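Local atomic coordinates of yeast glycogen phosphorylase (Saccharomyces cerevisiae, PDB entry 1YGP), a protein that belongs to the carbohydrate phosphorylase family, has the GT-B fold and carries a bound pyridoxal-5'-phosphate. Residues I200-Q205 with I668-N672; L279-R283 with S310-V314; E753-F757 with W845-L851; L769-H773 with D816-D822. One frame throughout, in Å; residues are numbered along the deposited sequence.

Contact 1: I200-Q205 with I668-N672; sequences IIDGYQ and IKLIN
Strands 197-201 and 204-208 form a beta hairpin whose type I' turn, Ile-201 to Tyr-204, rests against helix 662-678. Asp-202 (phi/psi 60/37) and Gly-203 (83/0) hold the turn's central positions, and Tyr-204 N donates to Ile-201 O at 3.0 Å. The closest CA atoms, 5.1 Å apart, are those of Gly-203 and Lys-669. Along the helix, Ile-668 comes first, its CG2 3.9 Å from Ile-200 CD1 and its CD1 4.0 Å from Gln-205 NE2, an amide hydrogen-bonded to Gln-198 and to Ser-657 O. Across a two-domain GT-B fold the hairpin meets a helix flanking the parallel sheet of residues 601-759. Lys-669 CA approaches Gly-203 O at 3.2 Å in a CA-H...O contact; a CB on Gly-203 would clash with Lys-669 CE. With chi1 t and chi2 p, the lysine lays CD over the Tyr-204 ring (CH-pi, 3.7 Å to the centroid) and donates a weak hydrogen bond from NZ to Tyr-204 OH (3.0 Å). Asn-672, chi1 m, donates a hydrogen bond from ND2 to Gly-203 O at 2.9 Å.

Contact 2: L279-R283 with S310-V314; sequences LWQAR and SITAV
A small, buried strand-to-helix contact joins strand 274-284, inside the large mixed sheet of this GT-B fold, to the last, weakly bonded turn of helix 303-313. The strand, hydrogen-bonded to strand 255-267 on one side and through Trp-280 to Gly-188 and Arg-190 on the other, is extended throughout, whereas in residues 310-313 Ala-313 N reaches Ser-310 O at 3.1 Å. Thr-312 has phi/psi of -115/18, and Val-314 is extended. Register is set by Gln-281 and Thr-312, their CA atoms 5.9 Å apart. The CB of Ala-282 points toward the helical segment and lies 3.9 Å from Ile-311 CB; Phe-334 of helix 322-350 packs on both side chains. Thr-312 CG2 comes 3.4 Å from Trp-280 O and 3.9 Å from Gln-281 CA, while the indole of Trp-280 leads away, its NE1 bonded to Ser-339. With chi1 of Thr-312 at p (47°), its OG1 accepts a nearly linear hydrogen bond from Ala-282 N, 3.1 Å long and 177° at the hydrogen.

Contact 3: E753-F757 with W845-L851; sequences EDNVF and WLKKSVL
Residues 753-755 make a short 3-10 turn, closed by a weak hydrogen bond from Val-756 N to Glu-753 O (3.3 Å), after which the backbone extends through Val-756 into strand 757-759. Opposite lies a regular alpha-helical segment, 845-851, with Ser-849 N donating to Trp-845 O at 3.1 Å. The CA atoms of Asn-755 and Lys-848 come closest, at 5.4 Å. The side chain of Lys-848, chi1 m and then extended, runs along the 753-757 segment: its CG lies 3.5 Å from Asn-755 OD1, its CE 3.5 Å from Asp-754 O and its NZ 3.5 Å from Phe-757 CZ. Asn-755, chi1 m, also brings OD1 to 4.3 Å from Leu-851 CD1, while its ND2 bonds back to Ile-751 O. Phe-757, also chi1 m, points toward the helix and meets Trp-845 (chi1 t), CZ to CZ3 3.9 Å; the centroids of the Phe-757 ring and the six-membered ring of Trp-845 are 6.0 Å apart, the planes inclined at 32°. Val-834 of helix 820-840 packs against both aromatics. Since strand 757-759 is one of the two edge strands of the parallel sheet in this Rossmann-like half of the GT-B fold, the contact joins its entry to helix 842-856, late in the chain. Cohesion comes from the lysine's aliphatic chain and the aromatic pair, while the lysine's charge is met outside both segments, by a salt bridge to Glu-837.

Contact 4: L769-H773 with D816-D822; sequences LRYNH and DYYLVSD
Helix 763-775 offers one face to a type I turn, Asp-816 (phi/psi 36/63) to Leu-819 (54/42), that leads into helix 820-840, among the helices of the GT-B half built on the parallel sheet. CA atoms lie closest at Arg-770 and Tyr-817 (6.1 Å) and at His-773 and Asp-816 (7.0 Å). Leu-769, chi1 m and chi2 t, places CD1 3.7 Å from Leu-819 CD2. Arg-770, with chi1 to chi3 of -135°, 112° and 101°, lays its guanidinium flat on Tyr-817, CZ 3.7 Å from the ring centroid and the planes at 19°, a stacked cation-pi pair; NH1 donates a weak hydrogen bond to Tyr-817 O (2.5 Å). His-773 ND1 donates to Leu-769 O at 2.9 Å, and its CE1 approaches Asp-822 OD2 at 3.0 Å. Leu-819 is the N-cap residue, yet Asp-816 receives the first helical amides: Val-820 N on OD1 (3.1 Å) and Ser-821 N on OD2 (3.2 Å). The Asp-822 carboxylate thus sits at the imidazole edge, while the arginine's charge faces the pi cloud of Tyr-817.

Overall arrangement
From the N terminus, the chain reaches the hairpin of contact 1 first, whose partner helix comes 463 residues later. Contact 2 is nested within that long loop and spans 26 intervening residues, joining a strand of the large mixed sheet to helix 303-313, further along the chain. Once contact 1 has closed, tying the hairpin to the half of the fold built on the parallel sheet, contact 3 opens in the loop leading into edge strand 757-759. Its 87 intervening residues enclose contact 4, which joins helix 763-775 to the start of helix 820-840; helix 842-856 then completes contact 3. No two contacts touch, and contacts 2 and 3 lie on opposite sides of the chain's centre.

Contact 1: I200-Q205 with I668-N672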
loop_
_atom_site.group_PDB
_atom_site.type_symbol
_atom_site.label_atom_id
_atom_site.label_comp_id
_atom_site.label_asym_id
_atom_site.label_seq_id
_atom_site.Cartn_x
_atom_site.Cartn_y
_atom_site.Cartn_z
ATOM N N ILE A 200 -23.900 12.160 0.467
ATOM C CA ILE A 200 -25.213 12.523 0.952
ATOM C C ILE A 200 -26.178 11.460 0.422
ATOM O O ILE A 200 -26.542 11.446 -0.749
ATOM C CB ILE A 200 -25.570 13.921 0.461
ATOM C CG1 ILE A 200 -24.598 14.946 1.014
ATOM C CG2 ILE A 200 -26.980 14.250 0.925
ATOM C CD1 ILE A 200 -24.614 15.044 2.561
ATOM N N ILE A 201 -26.577 10.505 1.254
ATOM C CA ILE A 201 -27.464 9.424 0.868
ATOM C C ILE A 201 -28.802 9.769 1.457
ATOM O O ILE A 201 -28.972 9.939 2.664
ATOM C CB ILE A 201 -26.876 8.116 1.414
ATOM C CG1 ILE A 201 -26.070 7.573 0.259
ATOM C CG2 ILE A 201 -27.896 7.112 1.934
ATOM C CD1 ILE A 201 -25.151 6.407 0.645
ATOM N N ASP A 202 -29.727 9.988 0.530
ATOM C CA ASP A 202 -31.117 10.313 0.843
ATOM C C ASP A 202 -31.282 11.581 1.663
ATOM O O ASP A 202 -32.117 11.686 2.554
ATOM C CB ASP A 202 -31.752 9.130 1.582
ATOM C CG ASP A 202 -33.251 9.099 1.410
ATOM O OD1 ASP A 202 -33.697 8.924 0.271
ATOM O OD2 ASP A 202 -33.950 9.259 2.412
ATOM N N GLY A 203 -30.434 12.560 1.358
ATOM C CA GLY A 203 -30.472 13.853 2.027
ATOM C C GLY A 203 -29.737 13.880 3.359
ATOM O O GLY A 203 -29.665 14.921 4.024
ATOM N N TYR A 204 -29.177 12.738 3.732
ATOM C CA TYR A 204 -28.418 12.598 4.947
ATOM C C TYR A 204 -26.943 12.435 4.632
ATOM O O TYR A 204 -26.581 12.003 3.545
ATOM C CB TYR A 204 -28.884 11.381 5.692
ATOM C CG TYR A 204 -30.305 11.503 6.189
ATOM C CD1 TYR A 204 -30.549 12.114 7.418
ATOM C CD2 TYR A 204 -31.341 11.008 5.422
ATOM C CE1 TYR A 204 -31.847 12.233 7.885
ATOM C CE2 TYR A 204 -32.632 11.126 5.888
ATOM C CZ TYR A 204 -32.873 11.737 7.110
ATOM O OH TYR A 204 -34.162 11.862 7.563
ATOM N N GLN A 205 -26.059 12.767 5.549
ATOM C CA GLN A 205 -24.640 12.591 5.348
ATOM C C GLN A 205 -24.344 11.162 5.755
ATOM O O GLN A 205 -24.803 10.719 6.809
ATOM C CB GLN A 205 -23.854 13.544 6.247
ATOM C CG GLN A 205 -22.356 13.300 6.250
ATOM C CD GLN A 205 -21.625 13.840 7.464
ATOM O OE1 GLN A 205 -21.374 13.106 8.396
ATOM N NE2 GLN A 205 -21.202 15.082 7.577
ATOM N N ILE A 668 -28.179 19.435 7.769
ATOM C CA ILE A 668 -27.885 18.986 6.416
ATOM C C ILE A 668 -29.155 18.419 5.805
ATOM O O ILE A 668 -29.426 18.766 4.654
ATOM C CB ILE A 668 -26.749 17.940 6.445
ATOM C CG1 ILE A 668 -25.443 18.611 6.905
ATOM C CG2 ILE A 668 -26.562 17.346 5.068
ATOM C CD1 ILE A 668 -24.186 17.735 7.023
ATOM N N LYS A 669 -29.990 17.645 6.516
ATOM C CA LYS A 669 -31.194 17.076 5.914
ATOM C C LYS A 669 -32.139 18.207 5.540
ATOM O O LYS A 669 -32.652 18.250 4.415
ATOM C CB LYS A 669 -31.908 16.120 6.879
ATOM C CG LYS A 669 -33.198 15.468 6.367
ATOM C CD LYS A 669 -32.878 14.752 5.066
ATOM C CE LYS A 669 -34.067 14.280 4.232
ATOM N NZ LYS A 669 -34.738 13.170 4.876
ATOM N N LEU A 670 -32.277 19.182 6.439
ATOM C CA LEU A 670 -33.150 20.312 6.224
ATOM C C LEU A 670 -32.776 21.087 4.976
ATOM O O LEU A 670 -33.701 21.405 4.217
ATOM C CB LEU A 670 -33.105 21.214 7.456
ATOM C CG LEU A 670 -34.249 22.175 7.831
ATOM C CD1 LEU A 670 -33.655 23.577 7.856
ATOM C CD2 LEU A 670 -35.453 22.040 6.889
ATOM N N ILE A 671 -31.484 21.337 4.701
ATOM C CA ILE A 671 -31.053 22.056 3.499
ATOM C C ILE A 671 -31.484 21.249 2.284
ATOM O O ILE A 671 -32.064 21.792 1.339
ATOM C CB ILE A 671 -29.528 22.232 3.464
ATOM C CG1 ILE A 671 -29.041 23.058 4.643
ATOM C CG2 ILE A 671 -29.149 22.967 2.199
ATOM C CD1 ILE A 671 -27.512 23.020 4.939
ATOM N N ASN A 672 -31.290 19.932 2.348
ATOM C CA ASN A 672 -31.648 19.031 1.256
ATOM C C ASN A 672 -33.138 18.961 0.977
ATOM O O ASN A 672 -33.577 18.896 -0.175
ATOM C CB ASN A 672 -31.112 17.637 1.560
ATOM C CG ASN A 672 -29.603 17.578 1.361
ATOM O OD1 ASN A 672 -29.091 17.979 0.315
ATOM N ND2 ASN A 672 -28.834 17.084 2.325
#

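Contact 2: L279-R283 with S310-V314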
loop_
_atom_site.group_PDB
_atom_site.type_symbol
_atom_site.label_atom_id
_atom_site.label_comp_id
_atom_site.label_asym_id
_atom_site.label_seq_id
_atom_site.Cartn_x
_atom_site.Cartn_y
_atom_site.Cartn_z
ATOM N N LEU A 279 5.987 13.041 7.311
ATOM C CA LEU A 279 4.800 12.493 7.930
ATOM C C LEU A 279 5.198 11.116 8.460
ATOM O O LEU A 279 6.104 10.495 7.900
ATOM C CB LEU A 279 3.711 12.418 6.865
ATOM C CG LEU A 279 3.502 13.655 6.003
ATOM C CD1 LEU A 279 3.124 13.202 4.618
ATOM C CD2 LEU A 279 2.465 14.569 6.607
ATOM N N TRP A 280 4.585 10.633 9.533
ATOM C CA TRP A 280 4.930 9.363 10.111
ATOM C C TRP A 280 3.796 8.387 9.913
ATOM O O TRP A 280 2.628 8.763 10.021
ATOM C CB TRP A 280 5.176 9.492 11.618
ATOM C CG TRP A 280 6.283 10.469 11.985
ATOM C CD1 TRP A 280 6.031 11.743 12.452
ATOM C CD2 TRP A 280 7.614 10.217 11.813
ATOM N NE1 TRP A 280 7.211 12.302 12.561
ATOM C CE2 TRP A 280 8.182 11.442 12.191
ATOM C CE3 TRP A 280 8.407 9.150 11.385
ATOM C CZ2 TRP A 280 9.570 11.596 12.125
ATOM C CZ3 TRP A 280 9.793 9.319 11.327
ATOM C CH2 TRP A 280 10.370 10.534 11.690
ATOM N N GLN A 281 4.119 7.123 9.664
ATOM C CA GLN A 281 3.170 6.012 9.586
ATOM C C GLN A 281 3.521 5.102 10.746
ATOM O O GLN A 281 4.729 4.906 10.952
ATOM C CB GLN A 281 3.368 5.266 8.305
ATOM C CG GLN A 281 2.701 3.906 8.232
ATOM C CD GLN A 281 2.881 3.342 6.851
ATOM O OE1 GLN A 281 1.975 3.474 6.043
ATOM N NE2 GLN A 281 4.009 2.752 6.474
ATOM N N ALA A 282 2.571 4.542 11.496
ATOM C CA ALA A 282 2.934 3.670 12.603
ATOM C C ALA A 282 3.054 2.246 12.135
ATOM O O ALA A 282 2.192 1.814 11.367
ATOM C CB ALA A 282 1.904 3.641 13.689
ATOM N N ARG A 283 4.077 1.493 12.525
ATOM C CA ARG A 283 4.244 0.104 12.118
ATOM C C ARG A 283 4.499 -0.730 13.368
ATOM O O ARG A 283 4.925 -0.160 14.375
ATOM C CB ARG A 283 5.398 -0.024 11.153
ATOM C CG ARG A 283 5.005 0.526 9.776
ATOM C CD ARG A 283 6.101 0.177 8.779
ATOM N NE ARG A 283 6.011 0.907 7.522
ATOM C CZ ARG A 283 7.055 1.009 6.677
ATOM N NH1 ARG A 283 8.236 0.436 6.942
ATOM N NH2 ARG A 283 6.950 1.750 5.573
ATOM N N SER A 310 -3.599 1.342 14.206
ATOM C CA SER A 310 -4.667 2.198 14.696
ATOM C C SER A 310 -4.174 3.631 14.789
ATOM O O SER A 310 -4.858 4.570 14.374
ATOM C CB SER A 310 -5.104 1.829 16.077
ATOM O OG SER A 310 -5.230 0.432 16.218
ATOM N N ILE A 311 -2.942 3.816 15.251
ATOM C CA ILE A 311 -2.374 5.136 15.472
ATOM C C ILE A 311 -2.338 5.992 14.214
ATOM O O ILE A 311 -2.482 7.207 14.346
ATOM C CB ILE A 311 -0.957 4.987 16.036
ATOM C CG1 ILE A 311 -0.937 4.074 17.240
ATOM C CG2 ILE A 311 -0.463 6.349 16.474
ATOM C CD1 ILE A 311 0.509 3.641 17.522
ATOM N N THR A 312 -2.119 5.508 12.992
ATOM C CA THR A 312 -2.215 6.410 11.859
ATOM C C THR A 312 -3.355 6.037 10.926
ATOM O O THR A 312 -3.418 6.503 9.783
ATOM C CB THR A 312 -0.872 6.430 11.131
ATOM O OG1 THR A 312 -0.480 5.082 10.992
ATOM C CG2 THR A 312 0.208 7.191 11.865
ATOM N N ALA A 313 -4.323 5.230 11.364
ATOM C CA ALA A 313 -5.440 4.908 10.497
ATOM C C ALA A 313 -6.369 6.061 10.172
ATOM O O ALA A 313 -6.639 6.251 8.986
ATOM C CB ALA A 313 -6.327 3.846 11.078
ATOM N N VAL A 314 -6.822 6.871 11.143
ATOM C CA VAL A 314 -7.865 7.882 10.943
ATOM C C VAL A 314 -7.583 9.162 11.723
ATOM O O VAL A 314 -7.071 9.138 12.842
ATOM C CB VAL A 314 -9.204 7.167 11.342
ATOM C CG1 VAL A 314 -10.188 7.946 12.188
ATOM C CG2 VAL A 314 -9.890 6.912 10.031
#

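Contact 3: E753-F757 with W845-L851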
loop_
_atom_site.group_PDB
_atom_site.type_symbol
_atom_site.label_atom_id
_atom_site.label_comp_id
_atom_site.label_asym_id
_atom_site.label_seq_id
_atom_site.Cartn_x
_atom_site.Cartn_y
_atom_site.Cartn_z
ATOM N N GLU A 753 -15.135 49.613 5.334
ATOM C CA GLU A 753 -16.474 49.266 5.795
ATOM C C GLU A 753 -17.545 49.343 4.712
ATOM O O GLU A 753 -18.455 48.520 4.632
ATOM C CB GLU A 753 -16.913 50.185 6.950
ATOM N N ASP A 754 -17.391 50.282 3.792
ATOM C CA ASP A 754 -18.363 50.452 2.731
ATOM C C ASP A 754 -18.365 49.314 1.713
ATOM O O ASP A 754 -19.139 49.331 0.757
ATOM C CB ASP A 754 -18.104 51.814 2.045
ATOM C CG ASP A 754 -16.643 52.130 1.700
ATOM O OD1 ASP A 754 -15.905 52.588 2.584
ATOM O OD2 ASP A 754 -16.247 51.924 0.548
ATOM N N ASN A 755 -17.544 48.279 1.880
ATOM C CA ASN A 755 -17.508 47.212 0.902
ATOM C C ASN A 755 -17.956 45.875 1.460
ATOM O O ASN A 755 -17.962 44.869 0.751
ATOM C CB ASN A 755 -16.092 47.132 0.363
ATOM C CG ASN A 755 -15.720 48.412 -0.367
ATOM O OD1 ASN A 755 -16.373 48.839 -1.318
ATOM N ND2 ASN A 755 -14.683 49.119 0.045
ATOM N N VAL A 756 -18.343 45.778 2.728
ATOM C CA VAL A 756 -18.771 44.509 3.304
ATOM C C VAL A 756 -20.206 44.714 3.784
ATOM O O VAL A 756 -20.568 45.860 4.049
ATOM C CB VAL A 756 -17.859 44.047 4.521
ATOM C CG1 VAL A 756 -16.444 43.756 4.049
ATOM C CG2 VAL A 756 -17.766 45.124 5.573
ATOM N N PHE A 757 -21.056 43.684 3.885
ATOM C CA PHE A 757 -22.427 43.828 4.351
ATOM C C PHE A 757 -22.471 43.230 5.735
ATOM O O PHE A 757 -22.549 42.006 5.866
ATOM C CB PHE A 757 -23.400 43.079 3.462
ATOM C CG PHE A 757 -23.469 43.652 2.063
ATOM C CD1 PHE A 757 -22.488 43.333 1.123
ATOM C CD2 PHE A 757 -24.508 44.503 1.725
ATOM C CE1 PHE A 757 -22.548 43.875 -0.159
ATOM C CE2 PHE A 757 -24.561 45.038 0.443
ATOM C CZ PHE A 757 -23.588 44.728 -0.498
ATOM N N TRP A 845 -21.620 47.366 -7.563
ATOM C CA TRP A 845 -21.210 46.038 -7.111
ATOM C C TRP A 845 -19.784 45.684 -7.549
ATOM O O TRP A 845 -18.938 45.234 -6.767
ATOM C CB TRP A 845 -22.175 45.009 -7.672
ATOM C CG TRP A 845 -21.995 43.644 -7.047
ATOM C CD1 TRP A 845 -21.178 42.720 -7.631
ATOM C CD2 TRP A 845 -22.590 43.188 -5.895
ATOM N NE1 TRP A 845 -21.249 41.673 -6.855
ATOM C CE2 TRP A 845 -22.068 41.894 -5.816
ATOM C CE3 TRP A 845 -23.465 43.639 -4.915
ATOM C CZ2 TRP A 845 -22.410 41.033 -4.772
ATOM C CZ3 TRP A 845 -23.813 42.788 -3.863
ATOM C CH2 TRP A 845 -23.293 41.495 -3.793
ATOM N N LEU A 846 -19.499 45.903 -8.827
ATOM C CA LEU A 846 -18.204 45.637 -9.421
ATOM C C LEU A 846 -17.086 46.497 -8.837
ATOM O O LEU A 846 -15.941 46.059 -8.710
ATOM C CB LEU A 846 -18.371 45.831 -10.929
ATOM C CG LEU A 846 -18.561 44.582 -11.856
ATOM C CD1 LEU A 846 -19.117 43.362 -11.133
ATOM C CD2 LEU A 846 -19.511 44.988 -12.966
ATOM N N LYS A 847 -17.397 47.703 -8.384
ATOM C CA LYS A 847 -16.416 48.553 -7.751
ATOM C C LYS A 847 -16.095 47.943 -6.412
ATOM O O LYS A 847 -14.921 47.911 -6.062
ATOM C CB LYS A 847 -16.953 49.958 -7.523
ATOM N N LYS A 848 -17.053 47.392 -5.673
ATOM C CA LYS A 848 -16.762 46.753 -4.388
ATOM C C LYS A 848 -15.830 45.554 -4.541
ATOM O O LYS A 848 -14.879 45.370 -3.780
ATOM C CB LYS A 848 -18.033 46.276 -3.729
ATOM C CG LYS A 848 -18.919 47.446 -3.340
ATOM C CD LYS A 848 -20.188 46.966 -2.664
ATOM C CE LYS A 848 -20.836 48.188 -2.069
ATOM N NZ LYS A 848 -21.910 47.767 -1.200
ATOM N N SER A 849 -16.063 44.764 -5.587
ATOM C CA SER A 849 -15.239 43.622 -5.924
ATOM C C SER A 849 -13.798 44.020 -6.286
ATOM O O SER A 849 -12.850 43.443 -5.728
ATOM C CB SER A 849 -15.950 42.906 -7.065
ATOM O OG SER A 849 -15.292 41.712 -7.445
ATOM N N VAL A 850 -13.574 45.021 -7.165
ATOM C CA VAL A 850 -12.225 45.448 -7.576
ATOM C C VAL A 850 -11.489 46.000 -6.378
ATOM O O VAL A 850 -10.333 45.667 -6.127
ATOM C CB VAL A 850 -12.266 46.538 -8.676
ATOM C CG1 VAL A 850 -10.863 46.974 -9.025
ATOM C CG2 VAL A 850 -12.854 45.973 -9.973
ATOM N N LEU A 851 -12.155 46.825 -5.583
ATOM C CA LEU A 851 -11.527 47.344 -4.396
ATOM C C LEU A 851 -11.207 46.223 -3.422
ATOM O O LEU A 851 -10.117 46.292 -2.836
ATOM C CB LEU A 851 -12.449 48.384 -3.785
ATOM C CG LEU A 851 -12.507 49.665 -4.616
ATOM C CD1 LEU A 851 -13.584 50.543 -4.040
ATOM C CD2 LEU A 851 -11.141 50.347 -4.671
#

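Contact 4: L769-H773 with D816-D822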
loop_
_atom_site.group_PDB
_atom_site.type_symbol
_atom_site.label_atom_id
_atom_site.label_comp_id
_atom_site.label_asym_id
_atom_site.label_seq_id
_atom_site.Cartn_x
_atom_site.Cartn_y
_atom_site.Cartn_z
ATOM N N LEU A 769 -28.464 39.565 25.623
ATOM C CA LEU A 769 -29.565 39.067 24.818
ATOM C C LEU A 769 -29.813 37.610 25.143
ATOM O O LEU A 769 -30.958 37.126 25.063
ATOM C CB LEU A 769 -29.292 39.110 23.346
ATOM C CG LEU A 769 -29.069 40.395 22.623
ATOM C CD1 LEU A 769 -28.696 40.051 21.214
ATOM C CD2 LEU A 769 -30.290 41.256 22.652
ATOM N N ARG A 770 -28.711 36.913 25.453
ATOM C CA ARG A 770 -28.763 35.523 25.839
ATOM C C ARG A 770 -29.533 35.530 27.155
ATOM O O ARG A 770 -30.592 34.902 27.168
ATOM C CB ARG A 770 -27.340 34.991 26.006
ATOM C CG ARG A 770 -27.139 33.637 25.373
ATOM C CD ARG A 770 -26.216 33.707 24.160
ATOM N NE ARG A 770 -24.843 33.276 24.405
ATOM C CZ ARG A 770 -24.035 32.835 23.422
ATOM N NH1 ARG A 770 -24.418 32.749 22.162
ATOM N NH2 ARG A 770 -22.775 32.496 23.662
ATOM N N TYR A 771 -29.154 36.286 28.211
ATOM C CA TYR A 771 -29.877 36.327 29.496
ATOM C C TYR A 771 -31.374 36.608 29.360
ATOM O O TYR A 771 -32.218 35.855 29.856
ATOM C CB TYR A 771 -29.258 37.392 30.423
ATOM C CG TYR A 771 -30.088 37.708 31.667
ATOM C CD1 TYR A 771 -29.972 36.914 32.818
ATOM C CD2 TYR A 771 -30.994 38.782 31.655
ATOM C CE1 TYR A 771 -30.755 37.188 33.949
ATOM C CE2 TYR A 771 -31.777 39.057 32.778
ATOM C CZ TYR A 771 -31.650 38.257 33.912
ATOM O OH TYR A 771 -32.420 38.533 35.018
ATOM N N ASN A 772 -31.732 37.689 28.685
ATOM C CA ASN A 772 -33.122 38.035 28.472
ATOM C C ASN A 772 -33.899 36.907 27.820
ATOM O O ASN A 772 -35.109 36.783 28.013
ATOM C CB ASN A 772 -33.256 39.254 27.583
ATOM C CG ASN A 772 -32.751 40.514 28.253
ATOM O OD1 ASN A 772 -32.822 40.651 29.472
ATOM N ND2 ASN A 772 -32.191 41.477 27.524
ATOM N N HIS A 773 -33.251 36.016 27.064
ATOM C CA HIS A 773 -33.965 34.932 26.419
ATOM C C HIS A 773 -34.576 33.994 27.416
ATOM O O HIS A 773 -35.658 33.465 27.151
ATOM C CB HIS A 773 -33.076 34.094 25.565
ATOM C CG HIS A 773 -33.171 34.463 24.117
ATOM N ND1 HIS A 773 -32.322 35.210 23.435
ATOM C CD2 HIS A 773 -34.162 34.042 23.272
ATOM C CE1 HIS A 773 -32.750 35.258 22.204
ATOM N NE2 HIS A 773 -33.855 34.556 22.109
ATOM N N ASP A 816 -32.755 29.940 22.685
ATOM C CA ASP A 816 -32.063 30.328 21.471
ATOM C C ASP A 816 -30.664 30.906 21.725
ATOM O O ASP A 816 -30.334 32.073 21.443
ATOM C CB ASP A 816 -32.950 31.318 20.717
ATOM C CG ASP A 816 -32.371 31.890 19.421
ATOM O OD1 ASP A 816 -31.963 31.155 18.520
ATOM O OD2 ASP A 816 -32.301 33.107 19.333
ATOM N N TYR A 817 -29.825 30.030 22.288
ATOM C CA TYR A 817 -28.450 30.353 22.605
ATOM C C TYR A 817 -27.622 30.918 21.450
ATOM O O TYR A 817 -26.628 31.563 21.722
ATOM C CB TYR A 817 -27.807 29.101 23.146
ATOM C CG TYR A 817 -26.432 29.304 23.769
ATOM C CD1 TYR A 817 -26.305 29.901 25.030
ATOM C CD2 TYR A 817 -25.293 28.865 23.091
ATOM C CE1 TYR A 817 -25.047 30.055 25.622
ATOM C CE2 TYR A 817 -24.035 29.018 23.676
ATOM C CZ TYR A 817 -23.916 29.605 24.939
ATOM O OH TYR A 817 -22.668 29.692 25.530
ATOM N N TYR A 818 -27.898 30.755 20.154
ATOM C CA TYR A 818 -27.033 31.321 19.124
ATOM C C TYR A 818 -27.628 32.547 18.469
ATOM O O TYR A 818 -27.256 32.923 17.349
ATOM C CB TYR A 818 -26.754 30.284 18.058
ATOM C CG TYR A 818 -26.045 29.096 18.658
ATOM C CD1 TYR A 818 -24.709 29.208 19.008
ATOM C CD2 TYR A 818 -26.757 27.923 18.905
ATOM C CE1 TYR A 818 -24.088 28.128 19.619
ATOM C CE2 TYR A 818 -26.132 26.840 19.520
ATOM C CZ TYR A 818 -24.801 26.958 19.864
ATOM O OH TYR A 818 -24.152 25.886 20.427
ATOM N N LEU A 819 -28.623 33.145 19.137
ATOM C CA LEU A 819 -29.247 34.381 18.701
ATOM C C LEU A 819 -29.805 34.407 17.278
ATOM O O LEU A 819 -29.733 35.424 16.576
ATOM C CB LEU A 819 -28.242 35.539 18.888
ATOM C CG LEU A 819 -27.885 36.127 20.262
ATOM C CD1 LEU A 819 -27.423 35.051 21.220
ATOM C CD2 LEU A 819 -26.727 37.123 20.092
ATOM N N VAL A 820 -30.460 33.332 16.842
ATOM C CA VAL A 820 -31.081 33.347 15.519
ATOM C C VAL A 820 -32.223 34.374 15.474
ATOM O O VAL A 820 -32.291 35.197 14.558
ATOM C CB VAL A 820 -31.620 31.933 15.151
ATOM C CG1 VAL A 820 -32.455 31.941 13.866
ATOM C CG2 VAL A 820 -30.420 31.026 14.898
ATOM N N SER A 821 -33.092 34.378 16.492
ATOM C CA SER A 821 -34.224 35.285 16.560
ATOM C C SER A 821 -33.805 36.746 16.488
ATOM O O SER A 821 -34.390 37.560 15.756
ATOM C CB SER A 821 -34.990 35.089 17.862
ATOM O OG SER A 821 -34.680 33.897 18.596
ATOM N N ASP A 822 -32.697 37.008 17.195
ATOM C CA ASP A 822 -32.219 38.375 17.355
ATOM C C ASP A 822 -31.715 38.960 16.052
ATOM O O ASP A 822 -32.054 40.087 15.662
ATOM C CB ASP A 822 -31.112 38.403 18.400
ATOM C CG ASP A 822 -31.595 37.780 19.709
ATOM O OD1 ASP A 822 -32.275 38.450 20.491
ATOM O OD2 ASP A 822 -31.307 36.608 19.933
#